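PDB 7B9F: EccE5 from Mycobacterium xenopi RIVM700367, which probably serves as a structural component of the membrane-embedded ESX-5 type VII secretion system, through which mycobacteria export proteins. Local coordinates for residues Asp158-Val163 with Leu200-Asp205; Leu150-Val155 with Ala224-Arg229; Asp154-Ala159 with Gln207-Ala212; Glu308-Thr313 with Ala327-His332; Gln97-His102 with Val219-Ala224. All coordinates share one frame; numbering follows the deposited sequence.

Contact 1: residues Asp158-Val163 with Leu200-Asp205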
# COMPACT_ATOMS: atom_id res chain seq x y z
N ASP A 158 8.12 -31.40 10.12
CA ASP A 158 7.09 -32.34 9.69
C ASP A 158 6.77 -33.37 10.76
O ASP A 158 5.61 -33.75 10.92
CB ASP A 158 7.51 -33.06 8.41
CG ASP A 158 7.53 -32.14 7.22
OD1 ASP A 158 6.75 -31.16 7.20
OD2 ASP A 158 8.31 -32.41 6.29
N ALA A 159 7.78 -33.86 11.48
CA ALA A 159 7.53 -34.91 12.45
C ALA A 159 8.61 -34.90 13.51
O ALA A 159 9.75 -34.50 13.25
CB ALA A 159 7.46 -36.29 11.78
N ILE A 160 8.24 -35.34 14.70
CA ILE A 160 9.17 -35.55 15.80
C ILE A 160 9.00 -36.99 16.22
O ILE A 160 7.91 -37.40 16.61
CB ILE A 160 8.87 -34.62 16.99
CG1 ILE A 160 8.92 -33.16 16.57
CG2 ILE A 160 9.88 -34.87 18.08
CD1 ILE A 160 10.20 -32.75 16.05
N ASP A 161 10.07 -37.78 16.14
CA ASP A 161 9.99 -39.17 16.56
C ASP A 161 10.84 -39.38 17.79
O ASP A 161 12.06 -39.19 17.74
CB ASP A 161 10.42 -40.11 15.44
CG ASP A 161 9.48 -40.10 14.26
OD1 ASP A 161 8.33 -39.66 14.44
OD2 ASP A 161 9.88 -40.54 13.16
N ILE A 162 10.21 -39.76 18.89
CA ILE A 162 10.95 -40.25 20.04
C ILE A 162 11.35 -41.69 19.75
O ILE A 162 10.49 -42.53 19.47
CB ILE A 162 10.12 -40.18 21.33
CG1 ILE A 162 9.78 -38.74 21.72
CG2 ILE A 162 10.85 -40.86 22.46
CD1 ILE A 162 8.49 -38.21 21.16
N VAL A 163 12.64 -41.98 19.77
CA VAL A 163 13.13 -43.33 19.52
C VAL A 163 13.92 -43.79 20.72
O VAL A 163 14.85 -43.10 21.17
CB VAL A 163 14.00 -43.39 18.25
CG1 VAL A 163 14.48 -44.80 18.02
CG2 VAL A 163 13.22 -42.91 17.05
N LEU A 200 15.89 -38.29 19.79
CA LEU A 200 14.86 -37.52 19.11
C LEU A 200 15.34 -37.26 17.69
O LEU A 200 16.41 -36.67 17.51
CB LEU A 200 14.62 -36.19 19.82
CG LEU A 200 13.70 -36.05 21.03
CD1 LEU A 200 12.29 -36.38 20.63
CD2 LEU A 200 14.15 -36.90 22.21
N VAL A 201 14.57 -37.67 16.69
CA VAL A 201 14.95 -37.46 15.30
C VAL A 201 13.99 -36.47 14.68
O VAL A 201 12.80 -36.46 14.98
CB VAL A 201 15.04 -38.78 14.51
CG1 VAL A 201 15.94 -39.76 15.23
CG2 VAL A 201 13.69 -39.38 14.25
N LEU A 202 14.53 -35.58 13.85
CA LEU A 202 13.83 -34.40 13.37
C LEU A 202 13.61 -34.54 11.87
O LEU A 202 14.54 -34.91 11.15
CB LEU A 202 14.68 -33.16 13.64
CG LEU A 202 14.95 -32.77 15.10
CD1 LEU A 202 15.90 -31.60 15.16
CD2 LEU A 202 13.72 -32.48 15.87
N ARG A 203 12.41 -34.26 11.40
CA ARG A 203 12.14 -34.23 9.97
C ARG A 203 11.66 -32.85 9.53
O ARG A 203 10.81 -32.25 10.18
CB ARG A 203 11.13 -35.29 9.57
CG ARG A 203 11.67 -36.69 9.62
CD ARG A 203 10.69 -37.70 9.04
NE ARG A 203 11.25 -39.04 8.99
CZ ARG A 203 11.37 -39.85 10.03
NH1 ARG A 203 10.94 -39.48 11.23
NH2 ARG A 203 11.90 -41.05 9.87
N MET A 204 12.21 -32.36 8.42
CA MET A 204 11.79 -31.09 7.86
C MET A 204 11.79 -31.16 6.34
O MET A 204 12.71 -31.73 5.74
CB MET A 204 12.71 -29.94 8.30
CG MET A 204 12.27 -28.58 7.79
SD MET A 204 13.31 -27.21 8.30
CE MET A 204 14.76 -27.51 7.31
N ASP A 205 10.77 -30.58 5.72
CA ASP A 205 10.72 -30.41 4.27
C ASP A 205 10.96 -28.94 3.99
O ASP A 205 10.20 -28.10 4.50
CB ASP A 205 9.37 -30.86 3.72
CG ASP A 205 9.17 -30.56 2.22
OD1 ASP A 205 10.11 -30.13 1.51
OD2 ASP A 205 8.03 -30.76 1.75
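Asp161 and Val201 face each other as a hydrogen-bonded pair in the antiparallel strands 159-163 and 200-204, whose axes come within 5.0 Å at an angle of 161°. Asp161 N donates to Val201 O at 3.2 Å, and Val201 N returns a bond to Asp161 O. Where the pairing ends, Asp158 N donates to Arg203 O at 2.8 Å.

On one face of the sheet the contact is apolar. Leu200 bends its CD1 toward two isoleucines, meeting CG1 of Ile162 at 3.6 Å and CG2 of Ile160 slightly farther off. Ile162 and Leu200 run side by side in the same direction, and so do Ile160 and Leu202, which touch through CD1 and CD2 at 3.5 Å.

The other face, with Asp161, Val201 and Arg203, is mixed. Val201 CG2 packs on Asp161 CB at 3.6 Å. Arg203, its chain extended from CG to NE, presents NH1 to Asp161 OD2 in a salt bridge; OD2 lies at the edge of the guanidinium, near its plane, although the two flat groups are turned 54° apart. The other carboxylate oxygen, OD1, pairs with Arg315, and the shared acidic partner probably offsets the closeness of the two arginines.

These strands form the centre of the antiparallel sheet. Strand 310-319 pairs with the outer side of 159-166 and strand 113-119 with that of 196-204, while helix 219-234 covers Leu202 and Met204 through Thr227, Leu230 and Leu223.

Contact 2: residues Leu150-Val155 with Ala224-Arg229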
# COMPACT_ATOMS: atom_id res chain seq x y z
N LEU A 150 7.96 -28.44 18.13
CA LEU A 150 7.65 -28.81 16.76
C LEU A 150 7.36 -27.58 15.92
O LEU A 150 7.83 -27.46 14.78
CB LEU A 150 6.47 -29.77 16.73
CG LEU A 150 6.05 -30.42 15.42
CD1 LEU A 150 5.66 -31.85 15.67
CD2 LEU A 150 4.87 -29.67 14.83
N ARG A 151 6.57 -26.65 16.45
CA ARG A 151 6.27 -25.39 15.78
C ARG A 151 7.11 -24.31 16.43
O ARG A 151 6.73 -23.74 17.45
CB ARG A 151 4.79 -25.05 15.89
CG ARG A 151 4.02 -25.13 14.59
CD ARG A 151 2.55 -24.84 14.80
NE ARG A 151 1.93 -25.80 15.70
CZ ARG A 151 1.21 -26.83 15.29
NH1 ARG A 151 1.02 -27.03 13.99
NH2 ARG A 151 0.67 -27.67 16.17
N GLN A 152 8.26 -24.03 15.84
CA GLN A 152 9.09 -22.93 16.31
C GLN A 152 8.57 -21.63 15.68
O GLN A 152 7.45 -21.58 15.18
CB GLN A 152 10.55 -23.21 16.01
CG GLN A 152 10.97 -24.56 16.53
CD GLN A 152 12.46 -24.73 16.56
OE1 GLN A 152 13.20 -23.80 16.28
NE2 GLN A 152 12.91 -25.93 16.91
N PHE A 153 9.38 -20.57 15.73
CA PHE A 153 8.89 -19.24 15.40
C PHE A 153 8.44 -19.14 13.95
O PHE A 153 7.39 -18.57 13.66
CB PHE A 153 9.97 -18.21 15.69
CG PHE A 153 10.47 -18.26 17.09
CD1 PHE A 153 9.66 -17.89 18.14
CD2 PHE A 153 11.75 -18.70 17.35
CE1 PHE A 153 10.13 -17.95 19.43
CE2 PHE A 153 12.22 -18.75 18.63
CZ PHE A 153 11.41 -18.38 19.68
N ASP A 154 9.22 -19.69 13.03
CA ASP A 154 8.84 -19.63 11.63
C ASP A 154 9.05 -20.95 10.89
O ASP A 154 8.53 -21.14 9.79
CB ASP A 154 9.57 -18.47 10.96
CG ASP A 154 11.08 -18.62 10.97
OD1 ASP A 154 11.60 -19.61 11.54
OD2 ASP A 154 11.76 -17.73 10.42
N VAL A 155 9.81 -21.87 11.48
CA VAL A 155 10.03 -23.16 10.85
C VAL A 155 8.95 -24.13 11.30
O VAL A 155 8.40 -24.03 12.40
CB VAL A 155 11.44 -23.69 11.16
CG1 VAL A 155 12.47 -22.74 10.63
CG2 VAL A 155 11.62 -23.88 12.63
N ALA A 224 19.80 -26.89 11.38
CA ALA A 224 20.83 -26.85 12.41
C ALA A 224 20.40 -25.95 13.56
O ALA A 224 20.56 -26.29 14.73
CB ALA A 224 22.15 -26.38 11.81
N ALA A 225 19.83 -24.78 13.23
CA ALA A 225 19.35 -23.88 14.27
C ALA A 225 18.21 -24.49 15.06
O ALA A 225 18.17 -24.38 16.29
CB ALA A 225 18.92 -22.55 13.64
N ALA A 226 17.27 -25.15 14.37
CA ALA A 226 16.16 -25.78 15.08
C ALA A 226 16.64 -26.92 15.98
O ALA A 226 16.15 -27.09 17.10
CB ALA A 226 15.12 -26.29 14.08
N THR A 227 17.62 -27.69 15.50
CA THR A 227 18.19 -28.77 16.29
C THR A 227 18.87 -28.23 17.53
O THR A 227 18.71 -28.78 18.63
CB THR A 227 19.19 -29.54 15.44
OG1 THR A 227 18.54 -30.06 14.28
CG2 THR A 227 19.78 -30.68 16.23
N GLU A 228 19.64 -27.15 17.39
CA GLU A 228 20.30 -26.57 18.55
C GLU A 228 19.30 -25.99 19.53
O GLU A 228 19.51 -26.06 20.74
CB GLU A 228 21.31 -25.51 18.11
CG GLU A 228 22.49 -26.07 17.35
CD GLU A 228 23.46 -25.00 16.91
OE1 GLU A 228 23.15 -23.80 17.10
OE2 GLU A 228 24.53 -25.34 16.37
N ARG A 229 18.20 -25.41 19.03
CA ARG A 229 17.15 -24.93 19.93
C ARG A 229 16.57 -26.06 20.75
O ARG A 229 16.44 -25.94 21.97
CB ARG A 229 16.04 -24.23 19.15
CG ARG A 229 16.38 -22.83 18.74
CD ARG A 229 15.19 -22.12 18.13
NE ARG A 229 15.50 -20.83 17.51
CZ ARG A 229 16.04 -19.77 18.10
NH1 ARG A 229 16.30 -19.75 19.41
NH2 ARG A 229 16.27 -18.68 17.39
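Phe153 and Arg229 meet at a right angle: the ring turns its edge to the guanidinium, and CE2 stands 3.9 Å above the guanidinium plane, over its centre. The two planes are 90° apart, and CE2 lies 4.0 Å from Arg229 CZ. Because the cation lies in the plane of the ring and not over its face, the contact is edge-on packing of an aromatic rim against a flat cation, without cation-pi geometry.

Gln152 reaches the same arginine from another direction. Its chain is extended beyond CG, with CD anti to CB (chi2 -166°), and the amide lies on the helix surface, where the amide and guanidinium planes stand 74° apart. OE1 touches the aliphatic part of Arg229, 3.2 Å from CD, and lies near the guanidinium plane at its edge. On the other branch, NE2 makes a weak but nearly straight hydrogen bond of 3.4 Å to Ala226 O and also packs on Ala226 CB. A second weak bond ties NE2 to Arg149 O. Val155 adds a loose apolar touch, CG2 to Ala226 CB at 4.5 Å.

Outside the two segments, Arg229 NH2 forms a salt bridge with an acidic side chain of another protein chain, placing this site at a subunit interface. The irregular segment 150-155 leads from strand 113-119 toward strand 159-166 and lies against the middle of helix 219-234. Thr227 packs on Val115 and Val117 of strand 113-119, while Val155 also touches Ala212 of helix 210-214.

Contact 3: residues Asp154-Ala159 with Gln207-Ala212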
# COMPACT_ATOMS: atom_id res chain seq x y z
N ASP A 154 9.22 -19.69 13.03
CA ASP A 154 8.84 -19.63 11.63
C ASP A 154 9.05 -20.95 10.89
O ASP A 154 8.53 -21.14 9.79
CB ASP A 154 9.57 -18.47 10.96
CG ASP A 154 11.08 -18.62 10.97
OD1 ASP A 154 11.60 -19.61 11.54
OD2 ASP A 154 11.76 -17.73 10.42
N VAL A 155 9.81 -21.87 11.48
CA VAL A 155 10.03 -23.16 10.85
C VAL A 155 8.95 -24.13 11.30
O VAL A 155 8.40 -24.03 12.40
CB VAL A 155 11.44 -23.69 11.16
CG1 VAL A 155 12.47 -22.74 10.63
CG2 VAL A 155 11.62 -23.88 12.63
N ARG A 156 8.62 -25.07 10.42
CA ARG A 156 7.51 -26.01 10.63
C ARG A 156 8.06 -27.41 10.39
O ARG A 156 8.17 -27.85 9.24
CB ARG A 156 6.35 -25.71 9.69
CG ARG A 156 5.70 -24.35 9.89
CD ARG A 156 4.90 -24.30 11.16
NE ARG A 156 4.39 -22.96 11.43
CZ ARG A 156 4.79 -22.19 12.44
NH1 ARG A 156 5.71 -22.63 13.29
NH2 ARG A 156 4.27 -20.99 12.61
N LEU A 157 8.40 -28.11 11.46
CA LEU A 157 8.93 -29.46 11.32
C LEU A 157 7.82 -30.43 10.98
O LEU A 157 6.69 -30.30 11.46
CB LEU A 157 9.64 -29.87 12.61
CG LEU A 157 11.13 -29.55 12.71
CD1 LEU A 157 11.43 -28.08 12.58
CD2 LEU A 157 11.65 -30.05 14.03
N ASP A 158 8.12 -31.40 10.12
CA ASP A 158 7.09 -32.34 9.69
C ASP A 158 6.77 -33.37 10.76
O ASP A 158 5.61 -33.75 10.92
CB ASP A 158 7.51 -33.06 8.41
CG ASP A 158 7.53 -32.14 7.22
OD1 ASP A 158 6.75 -31.16 7.20
OD2 ASP A 158 8.31 -32.41 6.29
N ALA A 159 7.78 -33.86 11.48
CA ALA A 159 7.53 -34.91 12.45
C ALA A 159 8.61 -34.90 13.51
O ALA A 159 9.75 -34.50 13.25
CB ALA A 159 7.46 -36.29 11.78
N GLN A 207 10.36 -27.33 1.33
CA GLN A 207 9.30 -26.77 0.50
C GLN A 207 8.11 -26.29 1.32
O GLN A 207 7.32 -25.48 0.82
CB GLN A 207 8.84 -27.80 -0.53
CG GLN A 207 9.95 -28.23 -1.45
CD GLN A 207 10.54 -27.06 -2.20
OE1 GLN A 207 9.82 -26.18 -2.66
NE2 GLN A 207 11.86 -27.03 -2.31
N ARG A 208 7.96 -26.77 2.55
CA ARG A 208 6.99 -26.19 3.46
C ARG A 208 7.53 -24.98 4.19
O ARG A 208 6.78 -24.34 4.93
CB ARG A 208 6.52 -27.24 4.47
CG ARG A 208 6.29 -28.61 3.88
CD ARG A 208 5.38 -29.43 4.77
NE ARG A 208 4.10 -28.78 5.05
CZ ARG A 208 3.11 -28.61 4.17
NH1 ARG A 208 2.00 -28.00 4.54
NH2 ARG A 208 3.22 -29.07 2.93
N ASN A 209 8.81 -24.66 4.02
CA ASN A 209 9.45 -23.62 4.82
C ASN A 209 10.21 -22.62 3.96
O ASN A 209 11.24 -22.11 4.40
CB ASN A 209 10.39 -24.25 5.84
CG ASN A 209 9.65 -25.09 6.82
OD1 ASN A 209 8.84 -24.60 7.60
ND2 ASN A 209 9.98 -26.37 6.85
N VAL A 210 9.73 -22.34 2.75
CA VAL A 210 10.47 -21.48 1.82
C VAL A 210 10.63 -20.07 2.39
O VAL A 210 11.68 -19.45 2.23
CB VAL A 210 9.79 -21.50 0.44
CG1 VAL A 210 8.36 -21.01 0.50
CG2 VAL A 210 10.58 -20.68 -0.54
N ALA A 211 9.60 -19.56 3.07
CA ALA A 211 9.70 -18.23 3.66
C ALA A 211 10.75 -18.19 4.76
O ALA A 211 11.48 -17.20 4.90
CB ALA A 211 8.34 -17.80 4.21
N ALA A 212 10.84 -19.25 5.56
CA ALA A 212 11.80 -19.28 6.65
C ALA A 212 13.21 -19.53 6.15
O ALA A 212 14.18 -19.02 6.72
CB ALA A 212 11.40 -20.34 7.67
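Two hydrogen bonds join the Asn209 side-chain amide to the backbone of Arg156. Arg156 N donates to Asn209 OD1 at 2.9 Å, approaching from above the plane of the amide carbonyl, 35° out of it, and Asn209 ND2 gives a weak bond of 3.3 Å to Arg156 O. One amide thus serves both the N-H and the C=O of a single residue. ND2 also has a weak bond to Asp205 O. The Arg156 guanidinium turns from the asparagine, and its NH1 bonds to Gln152 O.

Van der Waals packing is carried by Ala212, in the first turn of helix 210-214. Its methyl rests against Asp154, 3.7 Å from both O and CG, and has an apolar partner in Val155 CG1 at 4.0 Å. The Asp154 carboxylate lies close by because CG sits between the backbone N and the carbonyl carbon (chi1 62°); its charge is paired with Arg216.

The electrostatic part is looser. Asp158 OD1 touches the aliphatic CD of Arg208 at 3.3 Å, while NE stays 4.2 Å away, beyond salt-bridge distance.

Asn209 occupies the N-cap position of the helix, yet its side chain makes no capping bond; OD1 and ND2 turn to Arg156, and ND2 also to Asp205 O. Since Asn209 is buried, these bonds give both amide atoms partners and probably help hold the loop at Arg156. The opposite charges of Asp158 and Arg208, by contrast, probably contribute only a diffuse attraction.

Contact 4: residues Glu308-Thr313 with Ala327-His332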
# COMPACT_ATOMS: atom_id res chain seq x y z
N GLU A 308 15.60 -59.96 23.60
CA GLU A 308 17.01 -59.71 23.35
C GLU A 308 17.25 -58.32 22.77
O GLU A 308 18.38 -57.82 22.83
CB GLU A 308 17.57 -60.76 22.39
CG GLU A 308 17.59 -62.17 22.96
CD GLU A 308 18.55 -62.34 24.11
OE1 GLU A 308 19.59 -61.65 24.11
OE2 GLU A 308 18.26 -63.15 25.02
N ALA A 309 16.20 -57.70 22.22
CA ALA A 309 16.22 -56.33 21.74
C ALA A 309 14.78 -55.85 21.62
O ALA A 309 13.87 -56.64 21.42
CB ALA A 309 16.94 -56.20 20.39
N THR A 310 14.59 -54.54 21.76
CA THR A 310 13.27 -53.94 21.66
C THR A 310 13.40 -52.46 21.33
O THR A 310 14.30 -51.79 21.85
CB THR A 310 12.46 -54.15 22.94
OG1 THR A 310 11.19 -53.50 22.83
CG2 THR A 310 13.19 -53.65 24.16
N ALA A 311 12.54 -51.97 20.45
CA ALA A 311 12.59 -50.59 20.00
C ALA A 311 11.21 -49.97 20.14
O ALA A 311 10.26 -50.39 19.47
CB ALA A 311 13.06 -50.51 18.55
N VAL A 312 11.11 -48.96 20.98
CA VAL A 312 9.87 -48.24 21.22
C VAL A 312 9.96 -46.89 20.55
O VAL A 312 10.94 -46.15 20.75
CB VAL A 312 9.61 -48.08 22.73
CG1 VAL A 312 8.22 -47.56 22.96
CG2 VAL A 312 9.85 -49.39 23.45
N THR A 313 8.95 -46.54 19.77
CA THR A 313 8.97 -45.25 19.10
C THR A 313 7.60 -44.59 19.10
O THR A 313 6.57 -45.26 18.96
CB THR A 313 9.52 -45.37 17.68
OG1 THR A 313 9.54 -44.08 17.06
CG2 THR A 313 8.71 -46.33 16.87
N ALA A 327 2.08 -44.19 17.99
CA ALA A 327 3.24 -44.93 18.47
C ALA A 327 3.16 -46.38 18.03
O ALA A 327 2.10 -46.89 17.68
CB ALA A 327 3.36 -44.85 19.99
N TRP A 328 4.32 -47.04 18.05
CA TRP A 328 4.42 -48.46 17.78
C TRP A 328 5.72 -48.98 18.37
O TRP A 328 6.60 -48.22 18.74
CB TRP A 328 4.34 -48.77 16.28
CG TRP A 328 5.44 -48.21 15.45
CD1 TRP A 328 6.58 -48.85 15.05
CD2 TRP A 328 5.50 -46.91 14.87
NE1 TRP A 328 7.34 -48.02 14.28
CE2 TRP A 328 6.70 -46.82 14.15
CE3 TRP A 328 4.65 -45.80 14.90
CZ2 TRP A 328 7.08 -45.67 13.47
CZ3 TRP A 328 5.03 -44.66 14.22
CH2 TRP A 328 6.23 -44.60 13.52
N VAL A 329 5.81 -50.31 18.45
CA VAL A 329 6.95 -50.97 19.08
C VAL A 329 7.21 -52.29 18.37
O VAL A 329 6.28 -52.92 17.84
CB VAL A 329 6.69 -51.17 20.60
CG1 VAL A 329 5.48 -52.03 20.82
CG2 VAL A 329 7.90 -51.76 21.31
N ARG A 330 8.47 -52.69 18.30
CA ARG A 330 8.86 -54.00 17.81
C ARG A 330 9.89 -54.60 18.75
O ARG A 330 10.62 -53.89 19.44
CB ARG A 330 9.40 -53.92 16.39
CG ARG A 330 10.61 -53.04 16.26
CD ARG A 330 11.26 -53.16 14.90
NE ARG A 330 12.36 -52.21 14.76
CZ ARG A 330 13.61 -52.47 15.15
NH1 ARG A 330 13.90 -53.64 15.69
NH2 ARG A 330 14.55 -51.55 15.00
N TYR A 331 9.95 -55.93 18.78
CA TYR A 331 10.80 -56.68 19.70
C TYR A 331 11.76 -57.56 18.91
O TYR A 331 11.49 -57.94 17.77
CB TYR A 331 9.97 -57.54 20.65
CG TYR A 331 8.98 -56.78 21.48
CD1 TYR A 331 9.37 -56.16 22.66
CD2 TYR A 331 7.66 -56.68 21.10
CE1 TYR A 331 8.47 -55.46 23.42
CE2 TYR A 331 6.75 -55.98 21.86
CZ TYR A 331 7.16 -55.38 23.02
OH TYR A 331 6.25 -54.68 23.79
N HIS A 332 12.89 -57.88 19.55
CA HIS A 332 13.98 -58.67 18.96
C HIS A 332 14.47 -58.10 17.63
O HIS A 332 14.53 -56.89 17.45
CB HIS A 332 13.56 -60.13 18.78
CG HIS A 332 13.51 -60.92 20.05
ND1 HIS A 332 14.46 -61.85 20.38
CD2 HIS A 332 12.60 -60.92 21.05
CE1 HIS A 332 14.15 -62.40 21.54
NE2 HIS A 332 13.03 -61.85 21.97
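Ala311 and Arg330 exchange two backbone hydrogen bonds, as do Thr313 and Trp328, in the antiparallel hairpin of strands 310-319 and 322-331. Ala311 N donates to Arg330 O at 2.9 Å, and Arg330 N answers to Ala311 O. Farther on, Thr313 N binds Trp328 O and Trp328 N binds Thr313 O at 3.0 Å. Arg330 O also receives a weak bond of 3.5 Å from Thr310 OG1.

Three side-chain polar groups find partners outside the two segments. Thr313 OG1 binds Ile162 O on the adjoining strand, Arg330 NH2 binds Val256 O, and Tyr331 OH binds Leu302 O.

With OG1 turned to that neighbour, anti to the backbone N, Thr313 offers its CG2 methyl to Trp328. It lies over one face of the indole, 3.5 Å from the centroid of the five-membered ring, a CH-pi contact only 18° off the ring normal. On the same side of the sheet, Ala311 CB sits over the centre of the Arg330 guanidinium, 3.9 Å above its plane. On the opposite side, Val312 CG2 meets Val329 CG2 at 3.7 Å, near helix 298-302.

The chemistry divides the work: main-chain bonds fix the register, methyl groups cover flat polar or aromatic surfaces, and polar side-chain ends tie the hairpin to strand 159-166 and to helices 246-257 and 298-302.

Contact 5: residues Gln97-His102 with Val219-Ala224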
# COMPACT_ATOMS: atom_id res chain seq x y z
N GLN A 97 27.49 -29.11 9.77
CA GLN A 97 27.18 -27.69 9.70
C GLN A 97 27.69 -26.98 10.95
O GLN A 97 27.63 -27.52 12.06
CB GLN A 97 25.67 -27.48 9.53
CG GLN A 97 25.25 -26.04 9.36
CD GLN A 97 25.76 -25.45 8.07
OE1 GLN A 97 25.62 -26.05 7.01
NE2 GLN A 97 26.35 -24.27 8.15
N ARG A 98 28.20 -25.77 10.75
CA ARG A 98 28.58 -24.88 11.83
C ARG A 98 28.09 -23.48 11.50
O ARG A 98 27.81 -23.16 10.34
CB ARG A 98 30.10 -24.90 12.05
CG ARG A 98 30.49 -24.57 13.47
CD ARG A 98 30.17 -25.73 14.38
NE ARG A 98 30.44 -25.43 15.78
CZ ARG A 98 31.62 -25.59 16.36
NH1 ARG A 98 32.65 -26.06 15.66
NH2 ARG A 98 31.79 -25.28 17.64
N ARG A 99 27.98 -22.64 12.52
CA ARG A 99 27.19 -21.42 12.41
C ARG A 99 27.69 -20.44 13.47
O ARG A 99 28.81 -20.58 13.97
CB ARG A 99 25.70 -21.78 12.55
CG ARG A 99 24.70 -20.84 11.89
CD ARG A 99 23.25 -21.20 12.22
NE ARG A 99 22.91 -21.00 13.62
CZ ARG A 99 22.93 -21.94 14.56
NH1 ARG A 99 22.61 -21.65 15.80
NH2 ARG A 99 23.25 -23.19 14.24
N PHE A 100 26.87 -19.43 13.80
CA PHE A 100 27.05 -18.68 15.05
C PHE A 100 26.95 -19.58 16.27
O PHE A 100 27.43 -19.20 17.34
CB PHE A 100 25.97 -17.60 15.21
CG PHE A 100 26.21 -16.35 14.43
CD1 PHE A 100 27.20 -16.26 13.47
CD2 PHE A 100 25.42 -15.23 14.68
CE1 PHE A 100 27.39 -15.09 12.76
CE2 PHE A 100 25.61 -14.06 13.98
CZ PHE A 100 26.59 -13.99 13.02
N GLY A 101 26.34 -20.75 16.14
CA GLY A 101 25.99 -21.58 17.27
C GLY A 101 27.17 -22.31 17.87
O GLY A 101 28.33 -22.08 17.56
N HIS A 102 26.83 -23.24 18.76
CA HIS A 102 27.75 -23.84 19.70
C HIS A 102 28.35 -25.13 19.15
O HIS A 102 29.57 -25.33 19.23
CB HIS A 102 27.00 -24.06 21.02
CG HIS A 102 27.73 -24.83 22.07
ND1 HIS A 102 27.10 -25.28 23.22
CD2 HIS A 102 29.04 -25.14 22.23
CE1 HIS A 102 27.98 -25.89 23.99
NE2 HIS A 102 29.16 -25.82 23.42
N VAL A 219 19.99 -23.60 3.66
CA VAL A 219 18.93 -24.49 4.11
C VAL A 219 19.43 -25.40 5.22
O VAL A 219 18.67 -25.82 6.10
CB VAL A 219 18.34 -25.28 2.92
CG1 VAL A 219 19.28 -26.34 2.41
CG2 VAL A 219 17.01 -25.91 3.30
N ALA A 220 20.73 -25.73 5.21
CA ALA A 220 21.29 -26.53 6.28
C ALA A 220 21.31 -25.77 7.60
O ALA A 220 21.07 -26.34 8.66
CB ALA A 220 22.70 -26.99 5.91
N ALA A 221 21.60 -24.47 7.54
CA ALA A 221 21.66 -23.66 8.76
C ALA A 221 20.29 -23.47 9.40
O ALA A 221 20.23 -23.09 10.57
CB ALA A 221 22.28 -22.30 8.47
N THR A 222 19.21 -23.70 8.66
CA THR A 222 17.88 -23.65 9.25
C THR A 222 17.68 -24.78 10.25
O THR A 222 17.44 -24.55 11.44
CB THR A 222 16.84 -23.71 8.14
OG1 THR A 222 17.03 -22.61 7.25
CG2 THR A 222 15.46 -23.64 8.73
N LEU A 223 17.77 -26.02 9.77
CA LEU A 223 17.48 -27.15 10.64
C LEU A 223 18.58 -27.35 11.67
O LEU A 223 18.32 -27.89 12.74
CB LEU A 223 17.27 -28.41 9.80
CG LEU A 223 16.84 -29.67 10.55
CD1 LEU A 223 15.60 -29.38 11.35
CD2 LEU A 223 16.53 -30.72 9.56
N ALA A 224 19.80 -26.89 11.38
CA ALA A 224 20.83 -26.85 12.41
C ALA A 224 20.40 -25.95 13.56
O ALA A 224 20.56 -26.29 14.73
CB ALA A 224 22.15 -26.38 11.81
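Gln97 and Arg99 both place CG anti to the backbone N, with chi1 at -176° and -154°, which sets CG on the path toward the alanine-lined side of helix 219-234. Gln97 then bends at chi2, whereas Arg99 stays straight there and bends at chi3.

The two branches of the Gln97 amide have different tasks. OE1 touches the methyl of Ala220, 3.3 Å from CB, and below the amide CG lies 4.0 Å from CB of Ala224. NE2 turns back to its own segment and donates to Arg98 O at 2.9 Å, tilted from the plane of that carbonyl. This bond helps hold the amide in the orientation that leaves OE1 against the alanine.

Arg99 lies beside the next part of the helical surface. Its CD is 4.0 Å from Ala221 CB and at a similar distance from Ala221 O, while NH2 lies 4.0 Å from Ala224 C. The charged end is held one turn farther along, where NH1 forms a salt bridge with Glu228 OE1. The Gly101 backbone N lies over one face of the guanidinium, offset toward its rim.

Across the two segments the contact is van der Waals packing, with short alanine methyls allowing long polar side chains to lie close to the helix. The polar bonds lie at its margins: Gln97 NE2 to Arg98 O, and Arg99 NH1 to Glu228. The Arg99-Glu228 ion pair thus adds an electrostatic tie between segment 97-102 and the helix.

Contacts 1 and 4 lie in one antiparallel sheet, their centres 18 Å apart; strands 159-166 and 310-319 are neighbours, and Ile162 O with Thr313 OG1 joins the two pairs at 3.0 Å. Contacts 2 and 5 use successive parts of helix 219-234, with centres about 11 Å apart, and Val155 CG1, in contacts 2 and 3, packs on Thr222 CG2 of contact 5 at 3.7 Å. Contact 3 shares Asp154 and Val155 with contact 2, and Asp158 and Ala159 with contact 1, so one irregular connection leads into the central strands. Apart from its touch with contact 1, contact 4 lies far off: about 28, 30 and 32 Å between centres from contacts 2, 3 and 5.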